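Local coordinates for T CELL surface glycoprotein CD4 (Rattus norvegicus, PDB 1CID) that is a T-cell surface glycoprotein of immunoglobulin-like domains that probably acts as a co-receptor in MHC class II recognition, represented here by domains 3 and 4, at residues I3-S8 with A13-P18; T59-F64 with L81-S86; N88-L91 with G96-Y99; M107-T110 with T116-C119. All coordinates share one frame; numbering follows the deposited sequence.

Contact 1 of 4, residues I3-S8 with A13-P18; sequences ITAYKS and AEFSFP
At one margin of the immunoglobulin-like β-sandwich of domain 3, Ile3, Ala5 and Lys7 pack on Ala13, Phe15 and Phe17 between the two sheets. Strand 4-8 runs nearly antiparallel to strand 13-16 (164°), but their axes are 7.6 Å apart, wider than the spacing of strands paired in one sheet. Side chains fill the gap. Phe15 turns its ring edge to Ile3, whose CG2 lies close to the ring plane, 3.8 Å from Phe15 CD2. The methyl of Ala5 approaches the same ring obliquely, with CB 3.9 Å from Phe15 CE2, and also meets Ala13 CB at 4.4 Å. The other branch of Ile3 reaches along the chain: CG1 lies anti to the carbonyl carbon (chi1 -60°), which carries CD1 to within 4.2 Å of Phe17 CE1. At the far end Lys7 bends at chi2 (-95°) and lays its methylenes alongside Ala13, CD being 4.1 Å from Ala13 CA. Ala5 and Lys7 pair by backbone with Val105 of strand 97-110, and Phe15 with Leu74 of strand 73-76. Backbone hydrogen bonding thus runs within each sheet, and across the gap the strands meet mainly through dispersion and buried apolar surface, with a weak Lys7 NZ bond to Ser12 O at one end.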
loop_
_atom_site.group_PDB
_atom_site.type_symbol
_atom_site.label_atom_id
_atom_site.label_comp_id
_atom_site.label_asym_id
_atom_site.label_seq_id
_atom_site.Cartn_x
_atom_site.Cartn_y
_atom_site.Cartn_z
ATOM N N ILE A 3 9.595 3.752 1.001
ATOM C CA ILE A 3 8.308 4.399 1.414
ATOM C C ILE A 3 7.202 3.303 1.536
ATOM O O ILE A 3 7.007 2.478 0.624
ATOM C CB ILE A 3 7.874 5.438 0.360
ATOM C CG1 ILE A 3 8.912 6.556 0.171
ATOM C CG2 ILE A 3 6.546 6.116 0.721
ATOM C CD1 ILE A 3 8.360 7.804 -0.529
ATOM N N THR A 4 6.445 3.251 2.669
ATOM C CA THR A 4 5.416 2.179 2.778
ATOM C C THR A 4 4.069 2.837 3.034
ATOM O O THR A 4 4.120 3.861 3.673
ATOM C CB THR A 4 5.601 0.967 3.671
ATOM O OG1 THR A 4 6.941 0.525 3.286
ATOM C CG2 THR A 4 4.482 -0.048 3.404
ATOM N N ALA A 5 3.099 2.236 2.411
ATOM C CA ALA A 5 1.772 2.837 2.555
ATOM C C ALA A 5 0.974 1.610 2.979
ATOM O O ALA A 5 1.160 0.581 2.337
ATOM C CB ALA A 5 1.144 3.580 1.460
ATOM N N TYR A 6 0.317 1.994 4.101
ATOM C CA TYR A 6 -0.560 0.950 4.753
ATOM C C TYR A 6 -2.043 1.247 4.559
ATOM O O TYR A 6 -2.431 2.354 5.007
ATOM C CB TYR A 6 -0.153 0.912 6.185
ATOM C CG TYR A 6 1.285 0.486 6.483
ATOM C CD1 TYR A 6 1.495 -0.902 6.582
ATOM C CD2 TYR A 6 2.337 1.373 6.694
ATOM C CE1 TYR A 6 2.683 -1.497 6.834
ATOM C CE2 TYR A 6 3.587 0.839 6.989
ATOM C CZ TYR A 6 3.717 -0.564 7.010
ATOM O OH TYR A 6 5.024 -0.985 7.313
ATOM N N LYS A 7 -2.809 0.384 3.903
ATOM C CA LYS A 7 -4.178 0.726 3.617
ATOM C C LYS A 7 -5.194 -0.381 3.742
ATOM O O LYS A 7 -4.922 -1.588 3.612
ATOM C CB LYS A 7 -4.233 1.204 2.129
ATOM C CG LYS A 7 -3.212 2.356 2.032
ATOM C CD LYS A 7 -3.904 3.644 2.211
ATOM C CE LYS A 7 -3.103 4.812 2.680
ATOM N NZ LYS A 7 -4.203 5.770 3.094
ATOM N N SER A 8 -6.445 0.025 3.954
ATOM C CA SER A 8 -7.541 -0.933 4.086
ATOM C C SER A 8 -8.089 -0.862 2.629
ATOM O O SER A 8 -8.157 0.127 1.882
ATOM C CB SER A 8 -8.624 -0.832 5.127
ATOM O OG SER A 8 -8.284 -0.003 6.241
ATOM N N ALA A 13 -3.914 4.791 -1.961
ATOM C CA ALA A 13 -2.559 4.873 -1.460
ATOM C C ALA A 13 -2.005 6.075 -2.201
ATOM O O ALA A 13 -2.200 6.122 -3.407
ATOM C CB ALA A 13 -1.743 3.678 -1.879
ATOM N N GLU A 14 -1.384 7.022 -1.597
ATOM C CA GLU A 14 -0.806 8.103 -2.427
ATOM C C GLU A 14 0.648 8.270 -1.990
ATOM O O GLU A 14 0.818 8.623 -0.786
ATOM C CB GLU A 14 -1.266 9.544 -2.318
ATOM C CG GLU A 14 -2.788 9.581 -2.014
ATOM C CD GLU A 14 -3.247 10.969 -2.470
ATOM O OE1 GLU A 14 -3.277 11.174 -3.699
ATOM O OE2 GLU A 14 -3.477 11.647 -1.426
ATOM N N PHE A 15 1.575 8.073 -2.894
ATOM C CA PHE A 15 3.014 8.260 -2.529
ATOM C C PHE A 15 3.424 9.679 -2.875
ATOM O O PHE A 15 2.740 10.191 -3.765
ATOM C CB PHE A 15 3.816 7.154 -3.174
ATOM C CG PHE A 15 3.408 5.742 -2.910
ATOM C CD1 PHE A 15 2.451 5.113 -3.663
ATOM C CD2 PHE A 15 3.976 5.037 -1.852
ATOM C CE1 PHE A 15 2.033 3.807 -3.461
ATOM C CE2 PHE A 15 3.628 3.719 -1.562
ATOM C CZ PHE A 15 2.636 3.129 -2.408
ATOM N N SER A 16 4.350 10.363 -2.262
ATOM C CA SER A 16 4.668 11.759 -2.721
ATOM C C SER A 16 6.172 11.772 -2.872
ATOM O O SER A 16 6.842 11.252 -1.928
ATOM C CB SER A 16 4.006 12.752 -1.825
ATOM O OG SER A 16 4.178 14.076 -2.263
ATOM N N PHE A 17 6.762 12.246 -3.954
ATOM C CA PHE A 17 8.264 12.185 -4.149
ATOM C C PHE A 17 8.672 13.626 -4.346
ATOM O O PHE A 17 8.354 14.272 -5.354
ATOM C CB PHE A 17 8.506 11.286 -5.249
ATOM C CG PHE A 17 7.924 9.927 -5.301
ATOM C CD1 PHE A 17 8.552 8.889 -4.622
ATOM C CD2 PHE A 17 6.817 9.678 -6.119
ATOM C CE1 PHE A 17 8.078 7.576 -4.734
ATOM C CE2 PHE A 17 6.332 8.388 -6.301
ATOM C CZ PHE A 17 6.995 7.365 -5.588
ATOM N N PRO A 18 9.350 14.031 -3.302
ATOM C CA PRO A 18 9.591 15.464 -3.201
ATOM C C PRO A 18 10.902 16.133 -3.407
ATOM O O PRO A 18 11.069 17.308 -2.995
ATOM C CB PRO A 18 9.116 15.578 -1.737
ATOM C CG PRO A 18 9.453 14.264 -1.082
ATOM C CD PRO A 18 9.689 13.227 -2.127
#

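Contact 2 of 4, residues T59-F64 with L81-S86; sequences TSNPKF and LQFAGS
Pro62 is pressed flat against the Phe83 ring, and this CH-pi packing is the larger part of the contact between the loop 59-64 and the turn that leads into strand 85-92. Pro62 CB stands 3.6 Å from the centroid of the Phe83 ring, only 6° off its normal, a well-centred CH-pi contact. The proline ring continues across the same face toward one rim, where CD comes 3.6 Å from Phe83 CD1. Phe83 CG is anti to its carbonyl carbon (chi1 -47°), which swings the ring out to meet the loop; on its opposite face Gln82 CG sits off-centre, toward the rim. Pro62, which follows a cis peptide bond, also lays CG over a face of the Phe64 ring, 3.7 Å above its plane, and so lies between two aromatic groups. The loose side is at Asn61, an exposed residue whose amide is turned 78° to the Phe83 ring; ND2 approaches obliquely, 3.7 Å from Phe83 CE1. Behind the tight part, Ile76 of strand 73-76 touches both Pro62 and Phe83. Trp32 of strand 26-34 meets the Phe64 ring edge to face and gives its NE1 hydrogen to Phe83 O, placing the contact at the end of the domain 3 sandwich, between strands of its two sheets.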
loop_
_atom_site.group_PDB
_atom_site.type_symbol
_atom_site.label_atom_id
_atom_site.label_comp_id
_atom_site.label_asym_id
_atom_site.label_seq_id
_atom_site.Cartn_x
_atom_site.Cartn_y
_atom_site.Cartn_z
ATOM N N THR A 59 -0.051 1.904 -17.820
ATOM C CA THR A 59 -0.733 0.611 -17.845
ATOM C C THR A 59 -2.061 0.997 -17.164
ATOM O O THR A 59 -2.150 2.157 -16.713
ATOM C CB THR A 59 -0.199 -0.695 -17.169
ATOM O OG1 THR A 59 0.457 -0.243 -15.936
ATOM C CG2 THR A 59 0.659 -1.547 -18.107
ATOM N N SER A 60 -2.864 -0.042 -17.211
ATOM C CA SER A 60 -4.240 -0.011 -16.688
ATOM C C SER A 60 -4.547 -0.995 -15.532
ATOM O O SER A 60 -5.764 -1.062 -15.137
ATOM C CB SER A 60 -5.242 -0.157 -17.864
ATOM O OG SER A 60 -4.985 -0.569 -19.197
ATOM N N ASN A 61 -3.558 -1.741 -14.984
ATOM C CA ASN A 61 -3.939 -2.674 -13.907
ATOM C C ASN A 61 -2.882 -2.874 -12.880
ATOM O O ASN A 61 -2.139 -3.713 -13.336
ATOM C CB ASN A 61 -4.502 -3.948 -14.488
ATOM C CG ASN A 61 -4.866 -4.970 -13.434
ATOM O OD1 ASN A 61 -4.137 -5.934 -13.235
ATOM N ND2 ASN A 61 -5.964 -4.748 -12.756
ATOM N N PRO A 62 -3.016 -2.234 -11.714
ATOM C CA PRO A 62 -3.936 -1.247 -11.166
ATOM C C PRO A 62 -4.002 0.110 -11.859
ATOM O O PRO A 62 -2.938 0.353 -12.474
ATOM C CB PRO A 62 -3.477 -0.934 -9.750
ATOM C CG PRO A 62 -2.010 -1.237 -9.798
ATOM C CD PRO A 62 -2.048 -2.458 -10.634
ATOM N N LYS A 63 -4.965 0.998 -11.814
ATOM C CA LYS A 63 -4.829 2.277 -12.557
ATOM C C LYS A 63 -4.068 3.328 -11.759
ATOM O O LYS A 63 -4.627 4.109 -10.977
ATOM C CB LYS A 63 -6.148 2.859 -13.063
ATOM C CG LYS A 63 -6.256 3.432 -14.468
ATOM C CD LYS A 63 -7.618 3.811 -15.039
ATOM C CE LYS A 63 -8.499 2.787 -15.750
ATOM N NZ LYS A 63 -9.660 2.332 -14.944
ATOM N N PHE A 64 -2.765 3.394 -11.949
ATOM C CA PHE A 64 -1.819 4.340 -11.327
ATOM C C PHE A 64 -2.326 5.686 -11.792
ATOM O O PHE A 64 -2.904 5.737 -12.873
ATOM C CB PHE A 64 -0.477 3.920 -11.754
ATOM C CG PHE A 64 0.116 2.633 -11.344
ATOM C CD1 PHE A 64 0.234 2.338 -9.995
ATOM C CD2 PHE A 64 0.695 1.739 -12.253
ATOM C CE1 PHE A 64 0.833 1.173 -9.500
ATOM C CE2 PHE A 64 1.326 0.569 -11.838
ATOM C CZ PHE A 64 1.375 0.288 -10.443
ATOM N N LEU A 81 -6.045 -6.227 -1.947
ATOM C CA LEU A 81 -5.026 -7.142 -1.496
ATOM C C LEU A 81 -4.255 -7.655 -2.720
ATOM O O LEU A 81 -3.081 -8.050 -2.562
ATOM C CB LEU A 81 -5.499 -8.403 -0.762
ATOM C CG LEU A 81 -6.149 -8.204 0.590
ATOM C CD1 LEU A 81 -6.668 -9.580 1.048
ATOM C CD2 LEU A 81 -5.249 -7.523 1.605
ATOM N N GLN A 82 -4.980 -7.602 -3.808
ATOM C CA GLN A 82 -4.359 -8.102 -5.059
ATOM C C GLN A 82 -3.325 -7.144 -5.624
ATOM O O GLN A 82 -2.550 -7.743 -6.401
ATOM C CB GLN A 82 -5.430 -8.548 -6.047
ATOM C CG GLN A 82 -6.357 -7.511 -6.599
ATOM C CD GLN A 82 -7.116 -8.107 -7.760
ATOM O OE1 GLN A 82 -8.277 -8.548 -7.659
ATOM N NE2 GLN A 82 -6.345 -8.094 -8.861
ATOM N N PHE A 83 -3.279 -5.876 -5.300
ATOM C CA PHE A 83 -2.281 -4.956 -5.818
ATOM C C PHE A 83 -1.154 -4.747 -4.797
ATOM O O PHE A 83 -0.254 -3.944 -5.110
ATOM C CB PHE A 83 -2.780 -3.584 -6.289
ATOM C CG PHE A 83 -3.982 -3.577 -7.162
ATOM C CD1 PHE A 83 -4.078 -4.376 -8.307
ATOM C CD2 PHE A 83 -5.070 -2.751 -6.853
ATOM C CE1 PHE A 83 -5.216 -4.428 -9.115
ATOM C CE2 PHE A 83 -6.216 -2.775 -7.659
ATOM C CZ PHE A 83 -6.290 -3.584 -8.787
ATOM N N ALA A 84 -1.168 -5.357 -3.661
ATOM C CA ALA A 84 -0.098 -5.085 -2.708
ATOM C C ALA A 84 1.128 -5.835 -3.220
ATOM O O ALA A 84 0.853 -6.949 -3.666
ATOM C CB ALA A 84 -0.521 -5.643 -1.384
ATOM N N GLY A 85 2.256 -5.258 -3.046
ATOM C CA GLY A 85 3.579 -5.734 -3.423
ATOM C C GLY A 85 4.425 -4.433 -3.388
ATOM O O GLY A 85 4.042 -3.580 -2.581
ATOM N N SER A 86 5.453 -4.258 -4.195
ATOM C CA SER A 86 6.202 -2.986 -4.240
ATOM C C SER A 86 6.829 -2.773 -5.629
ATOM O O SER A 86 6.679 -3.700 -6.453
ATOM C CB SER A 86 7.337 -2.877 -3.245
ATOM O OG SER A 86 7.882 -4.188 -3.485
#

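Contact 3 of 4, residues N88-L91 with G96-Y99; sequences NLTL and GILY
Leu91 and Leu98 are bound to each other by two backbone hydrogen bonds, the marks of an antiparallel hydrogen-bonded pair. Leu91 N gives the straighter one to Leu98 O, at 2.8 Å with 166° at the hydrogen; the return bond from Leu98 N to Leu91 O is 2.9 Å long but bent to 134°. Weaker CA-H...O contacts supplement them: Tyr99 CA lies 3.4 Å from Leu89 O, and Ile97 CA also points its hydrogen at Leu91 O, which thus receives an N-H and a C-H from successive residues. Outward from the backbone, Leu98, with CG anti to the backbone N (chi1 -157°), runs its side chain beside that of Leu91 and in the same direction, Leu91 CB being 3.8 Å from Leu98 CB and the CD2 methyls of the two residues 4.1 Å apart. On the other face, Thr90 and Ile97 run alongside each other in the same direction and touch through their CG2 methyls. Thr90 CG2 also lies 4.3 Å from Tyr99 CB. Leu91 continues inward onto Leu26 of strand 26-34 and Phe46 of strand 43-49, whereas Ile97 and Tyr99 are exposed. A hydrogen-bonded hairpin with one apolar, inward face and one outer face is what the F-G hairpin of an immunoglobulin variable-like domain presents; its connecting loop corresponds to the third hypervariable loop of antibodies.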
loop_
_atom_site.group_PDB
_atom_site.type_symbol
_atom_site.label_atom_id
_atom_site.label_comp_id
_atom_site.label_asym_id
_atom_site.label_seq_id
_atom_site.Cartn_x
_atom_site.Cartn_y
_atom_site.Cartn_z
ATOM N N ASN A 88 9.709 0.047 -8.117
ATOM C CA ASN A 88 10.730 1.143 -7.961
ATOM C C ASN A 88 10.351 2.283 -8.875
ATOM O O ASN A 88 9.789 2.095 -9.933
ATOM C CB ASN A 88 12.011 0.415 -8.237
ATOM C CG ASN A 88 12.551 -0.737 -7.421
ATOM O OD1 ASN A 88 13.485 -0.404 -6.614
ATOM N ND2 ASN A 88 12.105 -2.016 -7.609
ATOM N N LEU A 89 10.580 3.502 -8.565
ATOM C CA LEU A 89 10.284 4.667 -9.351
ATOM C C LEU A 89 11.690 5.205 -9.658
ATOM O O LEU A 89 12.342 5.824 -8.799
ATOM C CB LEU A 89 9.346 5.636 -8.661
ATOM C CG LEU A 89 9.473 6.994 -9.355
ATOM C CD1 LEU A 89 8.139 7.498 -9.834
ATOM C CD2 LEU A 89 10.114 8.001 -8.458
ATOM N N THR A 90 12.078 4.939 -10.905
ATOM C CA THR A 90 13.373 5.294 -11.554
ATOM C C THR A 90 13.209 6.669 -12.140
ATOM O O THR A 90 12.195 6.980 -12.795
ATOM C CB THR A 90 13.768 4.220 -12.619
ATOM O OG1 THR A 90 12.697 3.207 -12.892
ATOM C CG2 THR A 90 15.028 3.475 -12.164
ATOM N N LEU A 91 14.125 7.510 -11.844
ATOM C CA LEU A 91 14.057 8.896 -12.394
ATOM C C LEU A 91 15.381 9.020 -13.199
ATOM O O LEU A 91 16.508 8.496 -12.883
ATOM C CB LEU A 91 13.784 9.882 -11.321
ATOM C CG LEU A 91 12.568 10.492 -10.723
ATOM C CD1 LEU A 91 11.325 10.060 -11.467
ATOM C CD2 LEU A 91 12.435 10.001 -9.268
ATOM N N GLY A 96 21.846 11.265 -13.495
ATOM C CA GLY A 96 22.015 9.805 -13.562
ATOM C C GLY A 96 20.597 9.215 -13.423
ATOM O O GLY A 96 19.608 9.896 -13.778
ATOM N N ILE A 97 20.535 7.993 -12.944
ATOM C CA ILE A 97 19.274 7.337 -12.617
ATOM C C ILE A 97 19.137 7.491 -11.078
ATOM O O ILE A 97 19.846 6.782 -10.377
ATOM C CB ILE A 97 19.159 5.822 -12.870
ATOM C CG1 ILE A 97 19.397 5.508 -14.345
ATOM C CG2 ILE A 97 17.793 5.370 -12.347
ATOM C CD1 ILE A 97 19.556 3.963 -14.545
ATOM N N LEU A 98 18.274 8.324 -10.634
ATOM C CA LEU A 98 17.841 8.567 -9.280
ATOM C C LEU A 98 16.826 7.447 -9.015
ATOM O O LEU A 98 16.081 7.093 -9.937
ATOM C CB LEU A 98 17.038 9.881 -9.355
ATOM C CG LEU A 98 16.898 10.701 -8.097
ATOM C CD1 LEU A 98 16.470 12.110 -8.567
ATOM C CD2 LEU A 98 15.956 10.030 -7.118
ATOM N N TYR A 99 16.667 6.850 -7.885
ATOM C CA TYR A 99 15.624 5.787 -7.773
ATOM C C TYR A 99 14.943 5.929 -6.411
ATOM O O TYR A 99 15.460 6.574 -5.482
ATOM C CB TYR A 99 16.318 4.501 -8.144
ATOM C CG TYR A 99 16.220 3.297 -7.269
ATOM C CD1 TYR A 99 15.093 2.868 -6.548
ATOM C CD2 TYR A 99 17.343 2.470 -7.166
ATOM C CE1 TYR A 99 15.033 1.738 -5.737
ATOM C CE2 TYR A 99 17.329 1.319 -6.362
ATOM C CZ TYR A 99 16.189 0.953 -5.643
ATOM O OH TYR A 99 16.184 -0.203 -4.917
#

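Contact 4 of 4, residues M107-T110 with T116-C119; sequences MKVT and TLTC
Thr110 and Thr118 meet through the flat groups of this contact, their peptides, since none of the eight side chains carries a ring, amide or carboxylate. The two backbones pair in an antiparallel hairpin, the A-B hairpin of the immunoglobulin-like domain 4. Thr110 N donates to Thr118 O at 3.1 Å, with 163° at the hydrogen. Thr118 N returns a bond to Thr110 O, whose modelled length is too short to be trusted at this resolution. Val109 and Cys119 form the adjoining non-hydrogen-bonded pair, where the CA hydrogens take over: Val109 CA is 3.3 Å from Thr118 O, and Cys119 CA 3.5 Å from Lys108 O. One face of the ladder carries Thr110 and Thr118, with Thr110 OG1 4.1 Å from Thr118 CB. The other carries Val109 and Cys119 and looks into the sandwich. On that side Leu117 CD1 comes within 4.1 Å of Val109 CG1, the two side chains passing at a slant, and both rest on Ile175 of strand 168-176. Leu117 also packs on Trp159. Cys119 forms a disulfide with Cys161 of strand 158-165, the bridge that joins the two sheets of an immunoglobulin fold. Met107 extends beside it: with CG anti to the backbone N (chi1 -173°), its thioether reaches the bridge, and Met107 SD lies 4.1 Å from Cys119 SG.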
loop_
_atom_site.group_PDB
_atom_site.type_symbol
_atom_site.label_atom_id
_atom_site.label_comp_id
_atom_site.label_asym_id
_atom_site.label_seq_id
_atom_site.Cartn_x
_atom_site.Cartn_y
_atom_site.Cartn_z
ATOM N N MET A 107 -4.766 -4.494 4.104
ATOM C CA MET A 107 -5.530 -5.194 5.130
ATOM C C MET A 107 -6.988 -5.371 4.710
ATOM O O MET A 107 -7.548 -4.386 4.192
ATOM C CB MET A 107 -5.623 -4.364 6.411
ATOM C CG MET A 107 -6.241 -5.049 7.593
ATOM S SD MET A 107 -6.004 -4.313 9.195
ATOM C CE MET A 107 -4.396 -4.596 9.811
ATOM N N LYS A 108 -7.461 -6.546 5.015
ATOM C CA LYS A 108 -8.890 -6.850 4.728
ATOM C C LYS A 108 -9.590 -7.568 5.913
ATOM O O LYS A 108 -9.263 -8.752 6.197
ATOM C CB LYS A 108 -9.115 -7.704 3.490
ATOM C CG LYS A 108 -10.656 -7.885 3.087
ATOM C CD LYS A 108 -10.986 -8.984 2.140
ATOM C CE LYS A 108 -12.403 -9.283 1.765
ATOM N NZ LYS A 108 -13.306 -8.225 1.156
ATOM N N VAL A 109 -10.534 -6.852 6.543
ATOM C CA VAL A 109 -11.282 -7.362 7.699
ATOM C C VAL A 109 -12.684 -7.773 7.195
ATOM O O VAL A 109 -13.272 -6.845 6.637
ATOM C CB VAL A 109 -11.588 -6.437 8.878
ATOM C CG1 VAL A 109 -12.138 -7.098 10.163
ATOM C CG2 VAL A 109 -10.402 -5.633 9.357
ATOM N N THR A 110 -13.043 -9.001 7.465
ATOM C CA THR A 110 -14.324 -9.565 7.167
ATOM C C THR A 110 -14.827 -10.527 8.256
ATOM O O THR A 110 -14.144 -11.140 9.040
ATOM C CB THR A 110 -14.416 -10.326 5.795
ATOM O OG1 THR A 110 -13.568 -11.500 5.911
ATOM C CG2 THR A 110 -14.105 -9.420 4.604
ATOM N N THR A 116 -17.271 -16.690 11.911
ATOM C CA THR A 116 -15.990 -16.127 11.515
ATOM C C THR A 116 -15.893 -14.632 11.515
ATOM O O THR A 116 -16.894 -14.003 11.173
ATOM C CB THR A 116 -15.786 -16.760 10.082
ATOM O OG1 THR A 116 -16.148 -18.154 10.318
ATOM C CG2 THR A 116 -14.346 -16.630 9.578
ATOM N N LEU A 117 -14.737 -14.113 11.866
ATOM C CA LEU A 117 -14.251 -12.738 11.876
ATOM C C LEU A 117 -12.791 -12.945 11.324
ATOM O O LEU A 117 -12.206 -13.767 12.031
ATOM C CB LEU A 117 -14.033 -11.885 13.120
ATOM C CG LEU A 117 -13.559 -10.459 12.898
ATOM C CD1 LEU A 117 -14.625 -9.569 12.244
ATOM C CD2 LEU A 117 -13.253 -9.792 14.228
ATOM N N THR A 118 -12.410 -12.306 10.234
ATOM C CA THR A 118 -11.080 -12.581 9.734
ATOM C C THR A 118 -10.231 -11.353 9.466
ATOM O O THR A 118 -10.839 -10.315 9.151
ATOM C CB THR A 118 -11.136 -13.512 8.486
ATOM O OG1 THR A 118 -12.316 -14.326 8.610
ATOM C CG2 THR A 118 -9.867 -14.390 8.561
ATOM N N CYS A 119 -8.928 -11.438 9.561
ATOM C CA CYS A 119 -8.247 -10.197 9.204
ATOM C C CYS A 119 -7.072 -10.698 8.422
ATOM O O CYS A 119 -6.540 -11.632 9.025
ATOM C CB CYS A 119 -7.949 -9.524 10.457
ATOM S SG CYS A 119 -6.834 -8.175 10.275
#

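Contacts 3 and 4 are true strand pairings at the two ends of strand 97-110, their centres about 37 Å apart, so this one strand serves both domains. Contacts 1 and 2 lack such ladders: the first packs strands of opposing sheets, the second sets a proline over an aromatic ring face, between a loop and the turn before strand 85-92. Each has a buried side: Ala13 and Phe15 in contact 1, Pro62 against exposed Asn61 in contact 2, Leu91 against exposed Ile97 and Tyr99 in contact 3, Leu117 and disulfide-bonded Cys119 in contact 4. Contact 1 links the ends, touching contact 3 through Phe17 on Leu89 and contact 4 through a probable Lys7-Met107 backbone hydrogen bond.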